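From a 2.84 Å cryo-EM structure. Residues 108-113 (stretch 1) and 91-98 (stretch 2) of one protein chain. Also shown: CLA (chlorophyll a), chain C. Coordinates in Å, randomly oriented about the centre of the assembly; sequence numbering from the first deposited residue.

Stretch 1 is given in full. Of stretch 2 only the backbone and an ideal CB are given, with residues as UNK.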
# COMPACT_ATOMS: atom_id res chain seq x y z
N GLY R 108 -62.82 -43.29 5.73
CA GLY R 108 -63.26 -44.00 6.90
C GLY R 108 -63.72 -45.35 6.40
O GLY R 108 -64.87 -45.49 5.99
N PHE R 109 -62.81 -46.32 6.41
CA PHE R 109 -63.11 -47.66 5.93
C PHE R 109 -62.01 -48.61 6.33
O PHE R 109 -60.89 -48.20 6.61
CB PHE R 109 -63.28 -47.72 4.42
CG PHE R 109 -62.18 -47.06 3.63
CD1 PHE R 109 -62.22 -45.70 3.37
CD2 PHE R 109 -61.15 -47.82 3.11
CE1 PHE R 109 -61.23 -45.10 2.64
CE2 PHE R 109 -60.16 -47.22 2.37
CZ PHE R 109 -60.21 -45.86 2.14
N ILE R 110 -62.33 -49.90 6.31
CA ILE R 110 -61.37 -50.95 6.61
C ILE R 110 -61.08 -51.67 5.30
O ILE R 110 -62.00 -52.03 4.56
CB ILE R 110 -61.89 -51.90 7.72
CG1 ILE R 110 -60.97 -53.11 7.89
CG2 ILE R 110 -63.33 -52.31 7.49
CD1 ILE R 110 -59.61 -52.78 8.44
N ASN R 111 -59.79 -51.83 5.00
CA ASN R 111 -59.25 -52.46 3.78
C ASN R 111 -59.69 -51.66 2.56
O ASN R 111 -59.38 -50.46 2.50
CB ASN R 111 -59.56 -53.96 3.73
CG ASN R 111 -58.52 -54.71 2.92
OD1 ASN R 111 -57.59 -54.10 2.39
ND2 ASN R 111 -58.66 -56.02 2.82
N SER R 112 -60.36 -52.26 1.58
CA SER R 112 -60.76 -51.58 0.36
C SER R 112 -62.28 -51.54 0.27
O SER R 112 -62.89 -52.40 -0.37
CB SER R 112 -60.18 -52.29 -0.80
OG SER R 112 -60.68 -53.62 -0.86
N TYR R 113 -62.88 -50.53 0.89
CA TYR R 113 -64.34 -50.36 0.88
C TYR R 113 -64.68 -48.88 1.05
O TYR R 113 -65.27 -48.50 2.07
CB TYR R 113 -65.00 -51.17 2.01
CG TYR R 113 -65.00 -52.68 1.87
CD1 TYR R 113 -66.01 -53.33 1.18
CD2 TYR R 113 -64.01 -53.45 2.47
CE1 TYR R 113 -66.02 -54.71 1.06
CE2 TYR R 113 -64.01 -54.83 2.36
CZ TYR R 113 -65.02 -55.45 1.65
OH TYR R 113 -65.02 -56.82 1.54
N UNK R 91 -49.01 -52.24 5.24
CA UNK R 91 -48.67 -51.58 3.99
C UNK R 91 -49.76 -51.79 2.95
O UNK R 91 -50.15 -50.85 2.25
CB UNK R 91 -47.33 -52.09 3.46
N UNK R 92 -50.27 -53.02 2.87
CA UNK R 92 -51.35 -53.30 1.93
C UNK R 92 -52.61 -52.51 2.30
O UNK R 92 -53.21 -51.82 1.45
CB UNK R 92 -51.65 -54.80 1.90
N UNK R 93 -52.98 -52.55 3.58
CA UNK R 93 -54.14 -51.83 4.10
C UNK R 93 -54.02 -50.31 3.90
O UNK R 93 -54.99 -49.64 3.50
CB UNK R 93 -54.32 -52.15 5.59
N UNK R 94 -52.84 -49.75 4.16
CA UNK R 94 -52.61 -48.31 4.04
C UNK R 94 -52.63 -47.85 2.60
O UNK R 94 -53.10 -46.74 2.32
CB UNK R 94 -51.27 -47.93 4.68
N UNK R 95 -52.10 -48.67 1.68
CA UNK R 95 -52.12 -48.31 0.27
C UNK R 95 -53.56 -48.23 -0.21
O UNK R 95 -53.92 -47.32 -0.98
CB UNK R 95 -51.33 -49.32 -0.56
N UNK R 96 -54.40 -49.15 0.27
CA UNK R 96 -55.81 -49.10 -0.09
C UNK R 96 -56.48 -47.85 0.49
O UNK R 96 -57.31 -47.22 -0.18
CB UNK R 96 -56.53 -50.36 0.40
N UNK R 97 -56.11 -47.47 1.73
CA UNK R 97 -56.71 -46.29 2.34
C UNK R 97 -56.34 -45.01 1.60
O UNK R 97 -57.18 -44.12 1.41
CB UNK R 97 -56.28 -46.18 3.81
N UNK R 98 -55.07 -44.90 1.18
CA UNK R 98 -54.63 -43.73 0.43
C UNK R 98 -55.34 -43.64 -0.90
O UNK R 98 -55.70 -42.54 -1.34
CB UNK R 98 -53.12 -43.77 0.21
MG CLA C . -49.82 -43.79 8.48
CHA CLA C . -51.11 -40.64 8.02
CHB CLA C . -48.77 -43.85 5.21
CHC CLA C . -48.61 -46.79 9.00
CHD CLA C . -51.08 -43.84 11.72
NA CLA C . -49.90 -42.40 6.78
C1A CLA C . -50.45 -41.20 6.79
C2A CLA C . -50.23 -40.53 5.46
C3A CLA C . -49.60 -41.61 4.59
C4A CLA C . -49.40 -42.68 5.57
CMA CLA C . -50.36 -41.90 3.31
CAA CLA C . -49.22 -39.41 5.72
CBA CLA C . -48.29 -39.09 4.57
CGA CLA C . -46.95 -39.58 5.00
O1A CLA C . -46.25 -40.11 4.17
O2A CLA C . -46.59 -39.46 6.26
NB CLA C . -48.84 -45.10 7.29
C1B CLA C . -48.52 -44.96 5.99
C2B CLA C . -47.82 -46.10 5.51
C3B CLA C . -47.77 -46.96 6.59
C4B CLA C . -48.43 -46.29 7.71
CMB CLA C . -47.33 -46.20 4.08
CAB CLA C . -47.20 -48.32 6.76
CBB CLA C . -46.24 -49.00 5.81
NC CLA C . -49.71 -45.02 10.17
C1C CLA C . -49.18 -46.22 10.16
C2C CLA C . -49.22 -46.88 11.48
C3C CLA C . -49.83 -45.98 12.29
C4C CLA C . -50.16 -44.83 11.46
CMC CLA C . -48.69 -48.23 11.86
CAC CLA C . -50.07 -46.25 13.76
CBC CLA C . -49.48 -45.21 14.68
ND CLA C . -50.93 -42.67 9.61
C1D CLA C . -51.26 -42.72 10.91
C2D CLA C . -51.71 -41.48 11.38
C3D CLA C . -51.68 -40.67 10.25
C4D CLA C . -51.21 -41.40 9.18
CMD CLA C . -52.15 -41.14 12.75
CAD CLA C . -51.98 -39.37 9.76
OBD CLA C . -52.50 -38.56 10.43
CBD CLA C . -51.70 -39.27 8.29
CGD CLA C . -52.81 -39.01 7.29
O1D CLA C . -52.99 -37.91 6.82
O2D CLA C . -53.54 -39.98 6.80
CED CLA C . -53.65 -39.92 5.39
C1 CLA C . -45.15 -39.32 6.41

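The backbone of stretch 2 is helical throughout, with phi between -61° and -70° and psi between -37° and -48°. Four i to i+4 bonds confirm it, from the N of 95, 96, 97 and 98 to the O of 91, 92, 93 and 94. Stretch 1 lies against it without regular structure, closest by CA near 93 and 96. Such a backbone makes proline and glycine poor general guesses; the side chain must be judged from the surroundings.

At 91 the ideal CB finds no atom of stretch 1 within 5.5 Å, while the vinyl end of the chlorophyll is nearby, so a small or polar residue would do, as would several others. It is S91, whose OG is hydrogen-bonded elsewhere in the structure.

Position 92 points sideways, its CB also beyond 5.5 Å of stretch 1. Only a long or broad side chain could reach back to the N111 amide; an aromatic or a long polar chain qualifies. F92, with chi1 at 154° (t), brings its CE1 to 3.2 Å from N111 OD1. The oxygen lies oblique to the ring.

From 93, CB is 5.0 Å from N111 OD1, and the methyl end of I110 offers an apolar surface, favouring a branched aliphatic residue or methionine. L93 (chi1 t, chi2 p) extends its CD1 to 4.0 Å from I110 CD1, an apolar contact, and to 3.4 Å from N111 N.

Position 94 points away from stretch 1, but its CB lies 5.8 Å from the chlorophyll MG, which suits a side chain carrying an oxygen or nitrogen: Glu, Gln, Asn or His. It is E94; its OE2 stands 3.0 Å from MG and 2.9 Å from CLA NB.

Position 95 is out of reach of stretch 1 and little constrained by it. S95 is found there.

Position 96 points toward stretch 1. Its CB is 3.5 Å from N111 O and 4.3 Å from S112 CB, leaving little room directly ahead, so alanine or a chain able to turn aside would fit. K96 turns: chi1 to chi3 are all m, and the end leads away. Its CE still passes 3.6 Å from S112 CB, but no hydrogen bond crosses between the stretches. Its backbone O meets the edge of the F109 ring, 3.8 Å from F109 CE2.

At 97 the CB is sideways, 4.3 Å from F109 CE2, so an aliphatic stem suits the ring, and a long polar end could continue toward the chlorophyll ester. R97 supplies both. F109 CZ lies 3.5 Å from R97 CA and 4.0 Å from R97 CG. The guanidinium leads away, with CLA CED over one face and R97 NH2 3.3 Å from CLA O2D. R97 NH2 also forms a salt bridge with E94 OE2 at 3.1 Å, electrostatic alone since the oxygen sits well out of the guanidinium plane.

Position 98 points away, its CB 4.6 Å from CLA CMA; an apolar or aromatic residue suits that methyl. Y98 places its CD1 3.7 Å from CLA CMA.

Stretch 2 (91-98) SFLESKRY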
# COMPACT_ATOMS: atom_id res chain seq x y z
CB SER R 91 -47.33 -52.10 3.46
OG SER R 91 -47.51 -53.39 2.89
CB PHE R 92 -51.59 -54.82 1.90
CG PHE R 92 -52.97 -55.24 1.51
CD1 PHE R 92 -53.87 -55.67 2.48
CD2 PHE R 92 -53.36 -55.26 0.18
CE1 PHE R 92 -55.14 -56.08 2.14
CE2 PHE R 92 -54.64 -55.68 -0.17
CZ PHE R 92 -55.53 -56.08 0.81
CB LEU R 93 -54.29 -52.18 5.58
CG LEU R 93 -55.29 -51.48 6.47
CD1 LEU R 93 -56.54 -51.86 5.97
CD2 LEU R 93 -55.21 -51.96 7.90
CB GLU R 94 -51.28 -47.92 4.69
CG GLU R 94 -51.29 -47.84 6.21
CD GLU R 94 -52.19 -46.76 6.79
OE1 GLU R 94 -53.43 -46.85 6.74
OE2 GLU R 94 -51.65 -45.81 7.35
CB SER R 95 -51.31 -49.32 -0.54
OG SER R 95 -51.25 -48.95 -1.90
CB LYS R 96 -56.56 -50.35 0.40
CG LYS R 96 -56.04 -51.68 -0.11
CD LYS R 96 -55.76 -51.69 -1.61
CE LYS R 96 -57.03 -51.64 -2.43
NZ LYS R 96 -56.79 -51.63 -3.89
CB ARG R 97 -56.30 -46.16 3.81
CG ARG R 97 -57.04 -45.03 4.49
CD ARG R 97 -56.44 -44.71 5.80
NE ARG R 97 -55.08 -44.21 5.69
CZ ARG R 97 -54.46 -43.66 6.71
NH1 ARG R 97 -55.13 -43.57 7.83
NH2 ARG R 97 -53.22 -43.21 6.63
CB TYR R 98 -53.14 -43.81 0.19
CG TYR R 98 -52.54 -42.60 -0.45
CD1 TYR R 98 -52.45 -41.40 0.24
CD2 TYR R 98 -51.97 -42.67 -1.71
CE1 TYR R 98 -51.85 -40.30 -0.32
CE2 TYR R 98 -51.36 -41.60 -2.26
CZ TYR R 98 -51.33 -40.39 -1.58
OH TYR R 98 -50.73 -39.29 -2.16
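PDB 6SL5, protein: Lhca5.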